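Local coordinates for protein chintase (Rhizomucor miehei, PDB 5YUQ) that probably hydrolyses the beta-1,4 linkages of chitin as a glycoside hydrolase family 18 chitinase with a tunnel-shaped active site, at residues L13-Y27 / F41-A53. Numbering follows the deposited sequence. Where two conformers were deposited one is given.
Sequences LPKSIAWDKLDHIVY and FTDSQLKSVVQEA
Tyr27 and Leu46 both set CG anti to the backbone N (chi1 -169° and -176°), and this brings the leucine methyl CD1 over one face of the phenol ring. In the TIM barrel of family 18 chitinases, the strand portion 24-27 and the helix portion 43-53 run almost antiparallel, the axes of these short segments 10.4 Å apart, as a barrel strand and the helix packed on its outside. The methyl lies 3.9 Å from the Tyr27 ring centroid, a CH-pi contact only 19° off the ring normal, which the branched end of leucine makes possible. Tyrosine also brings a hydroxyl to the helix: Gln45, its chain extended beyond CG, donates from NE2 to Tyr27 OH at 3.1 Å, with the hydroxyl near the amide plane. Asp10 completes this polar cluster, its OD1 bonding Tyr27 OH and its backbone O bonding Gln45 NE2. Beside it, Leu13 CD1 packs 4.0 Å from Val49 CG2, while Val49 CG1 reaches Ile17 CD1 and Ile25 CG2 more loosely; a compact beta-branched residue fits among these chains. Farther along the helix, the broad indole of Trp19 is covered on one face by Ile17 CG2, and its six-membered ring lies against Ala53, CZ3 3.6 Å from CB, where a small side chain lets it approach the helix backbone. Partly exposed Glu52 extends its carboxylate to the indole edge, where one water accepts from Trp19 NE1 at 2.8 Å and donates to Glu52 OE2.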
ATOM      1  N   LEU A  13      -0.861  10.139 -13.147  1.00 13.52           N
ATOM      2  CA  LEU A  13      -0.733   8.921 -13.939  1.00 16.43           C
ATOM      3  C   LEU A  13       0.640   8.860 -14.588  1.00 17.73           C
ATOM      4  O   LEU A  13       1.252   9.901 -14.872  1.00 17.50           O
ATOM      5  CB  LEU A  13      -1.824   8.835 -15.010  1.00 14.30           C
ATOM      6  CG  LEU A  13      -3.238   8.589 -14.478  1.00 15.30           C
ATOM      7  CD1 LEU A  13      -4.264   8.710 -15.597  1.00 17.05           C
ATOM      8  CD2 LEU A  13      -3.342   7.211 -13.812  1.00 16.39           C
ATOM      9  N   PRO A  14       1.145   7.642 -14.815  1.00 14.14           N
ATOM     10  CA  PRO A  14       2.451   7.538 -15.469  1.00 16.29           C
ATOM     11  C   PRO A  14       2.368   8.091 -16.890  1.00 16.76           C
ATOM     12  O   PRO A  14       1.326   7.961 -17.524  1.00 21.35           O
ATOM     13  CB  PRO A  14       2.704   6.028 -15.519  1.00 20.45           C
ATOM     14  CG  PRO A  14       1.776   5.431 -14.503  1.00 20.18           C
ATOM     15  CD  PRO A  14       0.571   6.323 -14.487  1.00 16.09           C
ATOM     16  N   LYS A  15       3.437   8.717 -17.376  1.00 20.84           N
ATOM     17  CA  LYS A  15       3.421   9.257 -18.736  1.00 24.94           C
ATOM     18  C   LYS A  15       3.366   8.131 -19.763  1.00 24.87           C
ATOM     19  O   LYS A  15       2.805   8.285 -20.852  1.00 26.17           O
ATOM     20  CB  LYS A  15       4.627  10.168 -18.972  1.00 23.04           C
ATOM     21  CG  LYS A  15       4.606  11.428 -18.112  1.00 29.69           C
ATOM     22  CD  LYS A  15       3.249  12.121 -18.196  1.00 34.77           C
ATOM     23  CE  LYS A  15       3.245  13.471 -17.491  1.00 34.10           C
ATOM     24  NZ  LYS A  15       3.573  13.378 -16.045  1.00 38.74           N
ATOM     25  N   SER A  16       3.956   6.993 -19.402  0.70 21.87           N
ATOM     26  CA  SER A  16       3.920   5.798 -20.238  0.70 22.08           C
ATOM     27  C   SER A  16       3.819   4.560 -19.349  0.70 23.96           C
ATOM     28  O   SER A  16       4.640   4.364 -18.450  0.70 24.91           O
ATOM     29  CB  SER A  16       5.176   5.716 -21.106  0.70 26.95           C
ATOM     30  OG  SER A  16       5.219   4.502 -21.836  0.70 28.36           O
ATOM     31  N   ILE A  17       2.809   3.729 -19.591  1.00 21.18           N
ATOM     32  CA  ILE A  17       2.617   2.525 -18.795  1.00 20.70           C
ATOM     33  C   ILE A  17       3.267   1.329 -19.487  1.00 22.50           C
ATOM     34  O   ILE A  17       2.977   1.042 -20.650  1.00 23.11           O
ATOM     35  CB  ILE A  17       1.116   2.260 -18.557  1.00 22.74           C
ATOM     36  CG1 ILE A  17       0.501   3.401 -17.729  1.00 19.83           C
ATOM     37  CG2 ILE A  17       0.903   0.926 -17.860  1.00 19.46           C
ATOM     38  CD1 ILE A  17      -0.996   3.252 -17.499  1.00 21.72           C
ATOM     39  N   ALA A  18       4.164   0.647 -18.779  1.00 19.43           N
ATOM     40  CA  ALA A  18       4.900  -0.476 -19.362  1.00 21.45           C
ATOM     41  C   ALA A  18       4.051  -1.737 -19.329  1.00 22.27           C
ATOM     42  O   ALA A  18       4.301  -2.649 -18.543  1.00 18.91           O
ATOM     43  CB  ALA A  18       6.214  -0.697 -18.626  1.00 22.47           C
ATOM     44  N   TRP A  19       3.052  -1.780 -20.201  1.00 19.85           N
ATOM     45  CA  TRP A  19       2.063  -2.852 -20.198  1.00 18.38           C
ATOM     46  C   TRP A  19       2.668  -4.251 -20.230  1.00 17.01           C
ATOM     47  O   TRP A  19       2.140  -5.170 -19.610  1.00 17.57           O
ATOM     48  CB  TRP A  19       1.114  -2.683 -21.383  1.00 18.59           C
ATOM     49  CG  TRP A  19       0.325  -1.417 -21.343  1.00 18.59           C
ATOM     50  CD1 TRP A  19       0.502  -0.312 -22.122  1.00 21.04           C
ATOM     51  CD2 TRP A  19      -0.770  -1.125 -20.472  1.00 20.78           C
ATOM     52  NE1 TRP A  19      -0.425   0.649 -21.792  1.00 22.84           N
ATOM     53  CE2 TRP A  19      -1.217   0.172 -20.781  1.00 19.34           C
ATOM     54  CE3 TRP A  19      -1.422  -1.842 -19.463  1.00 17.25           C
ATOM     55  CZ2 TRP A  19      -2.284   0.772 -20.112  1.00 18.71           C
ATOM     56  CZ3 TRP A  19      -2.484  -1.249 -18.810  1.00 22.86           C
ATOM     57  CH2 TRP A  19      -2.902   0.045 -19.133  1.00 20.91           C
ATOM     58  N   ASP A  20       3.776  -4.422 -20.944  1.00 20.17           N
ATOM     59  CA  ASP A  20       4.348  -5.761 -21.093  1.00 20.93           C
ATOM     60  C   ASP A  20       5.059  -6.237 -19.830  1.00 18.89           C
ATOM     61  O   ASP A  20       5.448  -7.397 -19.728  1.00 22.31           O
ATOM     62  CB  ASP A  20       5.274  -5.826 -22.314  1.00 22.22           C
ATOM     63  CG  ASP A  20       4.513  -5.722 -23.619  1.00 42.59           C
ATOM     64  OD1 ASP A  20       3.499  -6.439 -23.770  1.00 44.03           O
ATOM     65  OD2 ASP A  20       4.912  -4.915 -24.485  1.00 50.57           O
ATOM     66  N   LYS A  21       5.200  -5.339 -18.860  1.00 18.02           N
ATOM     67  CA  LYS A  21       5.888  -5.666 -17.614  1.00 16.99           C
ATOM     68  C   LYS A  21       4.945  -5.833 -16.418  1.00 16.69           C
ATOM     69  O   LYS A  21       5.390  -5.902 -15.269  1.00 19.67           O
ATOM     70  CB  LYS A  21       6.963  -4.612 -17.320  1.00 17.00           C
ATOM     71  CG  LYS A  21       8.055  -4.537 -18.396  1.00 19.74           C
ATOM     72  CD  LYS A  21       8.991  -3.357 -18.158  1.00 19.93           C
ATOM     73  CE  LYS A  21      10.079  -3.251 -19.233  1.00 25.26           C
ATOM     74  NZ  LYS A  21      11.046  -4.371 -19.148  1.00 27.56           N
ATOM     75  N   LEU A  22       3.646  -5.926 -16.688  1.00 15.58           N
ATOM     76  CA  LEU A  22       2.666  -6.064 -15.608  1.00 14.48           C
ATOM     77  C   LEU A  22       1.444  -6.818 -16.084  1.00 17.19           C
ATOM     78  O   LEU A  22       1.223  -6.948 -17.289  1.00 16.87           O
ATOM     79  CB  LEU A  22       2.273  -4.686 -15.057  1.00 17.35           C
ATOM     80  CG  LEU A  22       1.735  -3.642 -16.045  1.00 16.06           C
ATOM     81  CD1 LEU A  22       0.235  -3.779 -16.261  1.00 17.09           C
ATOM     82  CD2 LEU A  22       2.068  -2.250 -15.564  1.00 18.16           C
ATOM     83  N   ASP A  23       0.645  -7.295 -15.138  1.00 16.27           N
ATOM     84  CA  ASP A  23      -0.531  -8.094 -15.467  1.00 18.45           C
ATOM     85  C   ASP A  23      -1.837  -7.388 -15.152  1.00 17.03           C
ATOM     86  O   ASP A  23      -2.876  -7.701 -15.728  1.00 22.75           O
ATOM     87  CB  ASP A  23      -0.492  -9.403 -14.681  1.00 20.72           C
ATOM     88  CG  ASP A  23       0.770 -10.182 -14.932  1.00 24.50           C
ATOM     89  OD1 ASP A  23       0.953 -10.634 -16.080  1.00 21.81           O
ATOM     90  OD2 ASP A  23       1.569 -10.355 -13.988  1.00 22.37           O
ATOM     91  N   HIS A  24      -1.789  -6.446 -14.223  1.00 14.56           N
ATOM     92  CA  HIS A  24      -2.996  -5.912 -13.629  1.00 12.68           C
ATOM     93  C   HIS A  24      -2.739  -4.465 -13.241  1.00 14.66           C
ATOM     94  O   HIS A  24      -1.747  -4.171 -12.583  1.00 15.03           O
ATOM     95  CB  HIS A  24      -3.320  -6.764 -12.388  1.00 13.49           C
ATOM     96  CG  HIS A  24      -4.574  -6.383 -11.669  1.00 12.63           C
ATOM     97  ND1 HIS A  24      -4.734  -6.605 -10.318  1.00 14.12           N
ATOM     98  CD2 HIS A  24      -5.743  -5.855 -12.105  1.00 14.46           C
ATOM     99  CE1 HIS A  24      -5.941  -6.209  -9.948  1.00 16.44           C
ATOM    100  NE2 HIS A  24      -6.575  -5.755 -11.012  1.00 15.87           N
ATOM    101  N   ILE A  25      -3.608  -3.557 -13.675  1.00 14.59           N
ATOM    102  CA  ILE A  25      -3.511  -2.164 -13.248  1.00 13.74           C
ATOM    103  C   ILE A  25      -4.568  -1.937 -12.184  1.00 14.14           C
ATOM    104  O   ILE A  25      -5.706  -2.384 -12.343  1.00 13.94           O
ATOM    105  CB  ILE A  25      -3.762  -1.181 -14.407  1.00 14.72           C
ATOM    106  CG1 ILE A  25      -2.626  -1.250 -15.431  1.00 17.40           C
ATOM    107  CG2 ILE A  25      -3.879   0.254 -13.890  1.00 18.00           C
ATOM    108  CD1 ILE A  25      -1.292  -0.737 -14.930  1.00 17.19           C
ATOM    109  N   VAL A  26      -4.191  -1.291 -11.087  1.00 12.53           N
ATOM    110  CA  VAL A  26      -5.143  -0.953 -10.032  1.00 12.01           C
ATOM    111  C   VAL A  26      -5.212   0.560  -9.950  1.00 13.62           C
ATOM    112  O   VAL A  26      -4.230   1.217  -9.630  1.00 13.68           O
ATOM    113  CB  VAL A  26      -4.734  -1.553  -8.679  1.00 15.65           C
ATOM    114  CG1 VAL A  26      -5.894  -1.472  -7.701  1.00 14.51           C
ATOM    115  CG2 VAL A  26      -4.332  -3.008  -8.861  1.00 15.55           C
ATOM    116  N   TYR A  27      -6.374   1.107 -10.278  1.00 13.30           N
ATOM    117  CA  TYR A  27      -6.522   2.546 -10.455  1.00 12.07           C
ATOM    118  C   TYR A  27      -7.023   3.183  -9.158  1.00 13.02           C
ATOM    119  O   TYR A  27      -8.126   2.901  -8.706  1.00 13.53           O
ATOM    120  CB  TYR A  27      -7.492   2.827 -11.607  1.00 13.51           C
ATOM    121  CG  TYR A  27      -7.517   4.266 -12.053  1.00 10.84           C
ATOM    122  CD1 TYR A  27      -8.180   5.235 -11.310  1.00 13.65           C
ATOM    123  CD2 TYR A  27      -6.898   4.649 -13.230  1.00 13.37           C
ATOM    124  CE1 TYR A  27      -8.198   6.558 -11.715  1.00 12.94           C
ATOM    125  CE2 TYR A  27      -6.917   5.965 -13.649  1.00 14.14           C
ATOM    126  CZ  TYR A  27      -7.574   6.908 -12.893  1.00 18.34           C
ATOM    127  OH  TYR A  27      -7.576   8.220 -13.311  1.00 16.20           O
ATOM    128  N   PHE A  41     -12.216  10.832  -8.470  1.00 15.61           N
ATOM    129  CA  PHE A  41     -11.408  10.401  -9.602  1.00 17.99           C
ATOM    130  C   PHE A  41     -11.880  11.067 -10.883  1.00 17.15           C
ATOM    131  O   PHE A  41     -12.963  11.655 -10.928  1.00 19.13           O
ATOM    132  CB  PHE A  41     -11.404   8.878  -9.745  1.00 18.03           C
ATOM    133  CG  PHE A  41     -12.722   8.298 -10.146  1.00 16.83           C
ATOM    134  CD1 PHE A  41     -13.707   8.047  -9.198  1.00 16.40           C
ATOM    135  CD2 PHE A  41     -12.978   7.992 -11.475  1.00 17.98           C
ATOM    136  CE1 PHE A  41     -14.926   7.503  -9.576  1.00 19.87           C
ATOM    137  CE2 PHE A  41     -14.188   7.448 -11.856  1.00 19.84           C
ATOM    138  CZ  PHE A  41     -15.165   7.202 -10.911  1.00 21.12           C
ATOM    139  N   THR A  42     -11.059  10.964 -11.917  1.00 14.17           N
ATOM    140  CA  THR A  42     -11.299  11.672 -13.164  1.00 16.57           C
ATOM    141  C   THR A  42     -11.880  10.714 -14.185  1.00 14.27           C
ATOM    142  O   THR A  42     -11.202   9.788 -14.635  1.00 14.38           O
ATOM    143  CB  THR A  42      -9.986  12.281 -13.673  1.00 16.59           C
ATOM    144  OG1 THR A  42      -9.400  13.074 -12.629  1.00 17.40           O
ATOM    145  CG2 THR A  42     -10.223  13.166 -14.899  1.00 15.47           C
ATOM    146  N   ASP A  43     -13.144  10.946 -14.533  1.00 13.25           N
ATOM    147  CA  ASP A  43     -13.878  10.124 -15.492  1.00 15.36           C
ATOM    148  C   ASP A  43     -13.095   9.806 -16.759  1.00 15.85           C
ATOM    149  O   ASP A  43     -12.947   8.642 -17.127  1.00 16.06           O
ATOM    150  CB  ASP A  43     -15.193  10.816 -15.867  1.00 14.88           C
ATOM    151  CG  ASP A  43     -15.943  10.079 -16.962  1.00 17.98           C
ATOM    152  OD1 ASP A  43     -16.422   8.955 -16.703  1.00 18.16           O
ATOM    153  OD2 ASP A  43     -16.045  10.608 -18.090  1.00 17.66           O
ATOM    154  N   SER A  44     -12.585  10.840 -17.423  1.00 14.53           N
ATOM    155  CA  SER A  44     -11.941  10.648 -18.715  1.00 15.81           C
ATOM    156  C   SER A  44     -10.637   9.881 -18.584  1.00 14.70           C
ATOM    157  O   SER A  44     -10.262   9.131 -19.480  1.00 14.76           O
ATOM    158  CB  SER A  44     -11.693  11.991 -19.391  1.00 11.79           C
ATOM    159  OG  SER A  44     -10.892  12.835 -18.576  1.00 14.52           O
ATOM    160  N   GLN A  45      -9.937  10.077 -17.469  1.00 14.02           N
ATOM    161  CA  GLN A  45      -8.700   9.333 -17.252  1.00 15.96           C
ATOM    162  C   GLN A  45      -8.980   7.849 -17.067  1.00 15.39           C
ATOM    163  O   GLN A  45      -8.305   7.015 -17.663  1.00 14.69           O
ATOM    164  CB  GLN A  45      -7.938   9.879 -16.041  1.00 16.92           C
ATOM    165  CG  GLN A  45      -7.321  11.235 -16.297  1.00 15.14           C
ATOM    166  CD  GLN A  45      -6.593  11.787 -15.092  1.00 17.16           C
ATOM    167  OE1 GLN A  45      -6.181  12.941 -15.086  1.00 18.32           O
ATOM    168  NE2 GLN A  45      -6.423  10.964 -14.068  1.00 16.93           N
ATOM    169  N   LEU A  46      -9.961   7.516 -16.232  1.00 14.64           N
ATOM    170  CA  LEU A  46     -10.278   6.110 -16.014  1.00 14.41           C
ATOM    171  C   LEU A  46     -10.712   5.451 -17.315  1.00 16.14           C
ATOM    172  O   LEU A  46     -10.259   4.360 -17.634  1.00 15.34           O
ATOM    173  CB  LEU A  46     -11.345   5.937 -14.932  1.00 13.87           C
ATOM    174  CG  LEU A  46     -11.684   4.483 -14.563  1.00 14.71           C
ATOM    175  CD1 LEU A  46     -10.413   3.716 -14.225  1.00 14.90           C
ATOM    176  CD2 LEU A  46     -12.657   4.436 -13.394  1.00 16.63           C
ATOM    177  N   LYS A  47     -11.568   6.117 -18.082  1.00 14.37           N
ATOM    178  CA  LYS A  47     -12.001   5.544 -19.355  1.00 15.51           C
ATOM    179  C   LYS A  47     -10.840   5.373 -20.327  1.00 14.83           C
ATOM    180  O   LYS A  47     -10.749   4.358 -21.011  1.00 14.33           O
ATOM    181  CB  LYS A  47     -13.129   6.372 -19.982  1.00 15.62           C
ATOM    182  CG  LYS A  47     -14.375   6.380 -19.117  1.00 20.16           C
ATOM    183  CD  LYS A  47     -15.663   6.457 -19.899  1.00 25.86           C
ATOM    184  CE  LYS A  47     -16.846   6.159 -18.978  1.00 19.62           C
ATOM    185  NZ  LYS A  47     -18.144   6.572 -19.574  1.00 23.31           N
ATOM    186  N   SER A  48      -9.950   6.359 -20.380  1.00 14.74           N
ATOM    187  CA  SER A  48      -8.774   6.253 -21.229  1.00 16.18           C
ATOM    188  C   SER A  48      -7.904   5.064 -20.838  1.00 13.92           C
ATOM    189  O   SER A  48      -7.499   4.279 -21.689  1.00 15.88           O
ATOM    190  CB  SER A  48      -7.953   7.543 -21.189  1.00 13.96           C
ATOM    191  OG  SER A  48      -6.637   7.289 -21.640  1.00 19.19           O
ATOM    192  N   VAL A  49      -7.635   4.919 -19.543  1.00 14.97           N
ATOM    193  CA  VAL A  49      -6.741   3.859 -19.087  1.00 14.29           C
ATOM    194  C   VAL A  49      -7.368   2.478 -19.228  1.00 12.71           C
ATOM    195  O   VAL A  49      -6.679   1.523 -19.577  1.00 16.69           O
ATOM    196  CB  VAL A  49      -6.254   4.103 -17.630  1.00 14.85           C
ATOM    197  CG1 VAL A  49      -5.353   2.957 -17.167  1.00 18.30           C
ATOM    198  CG2 VAL A  49      -5.497   5.418 -17.563  1.00 15.82           C
ATOM    199  N   VAL A  50      -8.675   2.370 -18.982  1.00 12.60           N
ATOM    200  CA  VAL A  50      -9.366   1.098 -19.194  1.00 12.95           C
ATOM    201  C   VAL A  50      -9.273   0.670 -20.657  1.00 13.97           C
ATOM    202  O   VAL A  50      -8.976  -0.483 -20.967  1.00 15.42           O
ATOM    203  CB  VAL A  50     -10.850   1.152 -18.763  1.00 13.56           C
ATOM    204  CG1 VAL A  50     -11.573  -0.107 -19.210  1.00 13.02           C
ATOM    205  CG2 VAL A  50     -10.954   1.294 -17.251  1.00 14.84           C
ATOM    206  N   GLN A  51      -9.514   1.612 -21.561  1.00 15.34           N
ATOM    207  CA  GLN A  51      -9.424   1.315 -22.979  1.00 16.25           C
ATOM    208  C   GLN A  51      -8.011   0.859 -23.363  1.00 14.86           C
ATOM    209  O   GLN A  51      -7.839  -0.113 -24.099  1.00 19.89           O
ATOM    210  CB  GLN A  51      -9.860   2.525 -23.807  1.00 16.08           C
ATOM    211  CG  GLN A  51      -9.873   2.250 -25.301  1.00 18.27           C
ATOM    212  CD  GLN A  51     -10.810   1.108 -25.654  1.00 19.01           C
ATOM    213  OE1 GLN A  51     -12.036   1.249 -25.593  1.00 22.26           O
ATOM    214  NE2 GLN A  51     -10.237  -0.039 -26.004  1.00 23.76           N
ATOM    215  N   GLU A  52      -6.995   1.551 -22.855  1.00 14.55           N
ATOM    216  CA  GLU A  52      -5.615   1.169 -23.131  1.00 15.67           C
ATOM    217  C   GLU A  52      -5.310  -0.209 -22.591  1.00 14.83           C
ATOM    218  O   GLU A  52      -4.701  -1.025 -23.268  1.00 18.79           O
ATOM    219  CB  GLU A  52      -4.631   2.187 -22.538  1.00 19.14           C
ATOM    220  CG  GLU A  52      -4.708   3.558 -23.157  1.00 25.25           C
ATOM    221  CD  GLU A  52      -3.665   4.508 -22.607  1.00 39.90           C
ATOM    222  OE1 GLU A  52      -3.639   5.680 -23.049  1.00 39.23           O
ATOM    223  OE2 GLU A  52      -2.870   4.081 -21.740  1.00 34.29           O
ATOM    224  N   ALA A  53      -5.719  -0.469 -21.352  1.00 13.67           N
ATOM    225  CA  ALA A  53      -5.477  -1.775 -20.755  1.00 15.06           C
ATOM    226  C   ALA A  53      -6.120  -2.877 -21.578  1.00 16.99           C
ATOM    227  O   ALA A  53      -5.510  -3.907 -21.852  1.00 18.22           O
ATOM    228  CB  ALA A  53      -6.005  -1.810 -19.331  1.00 15.00           C
TER
HETATM  229  O   HOH W   1      -0.983   3.068 -23.021  1.00 32.88           O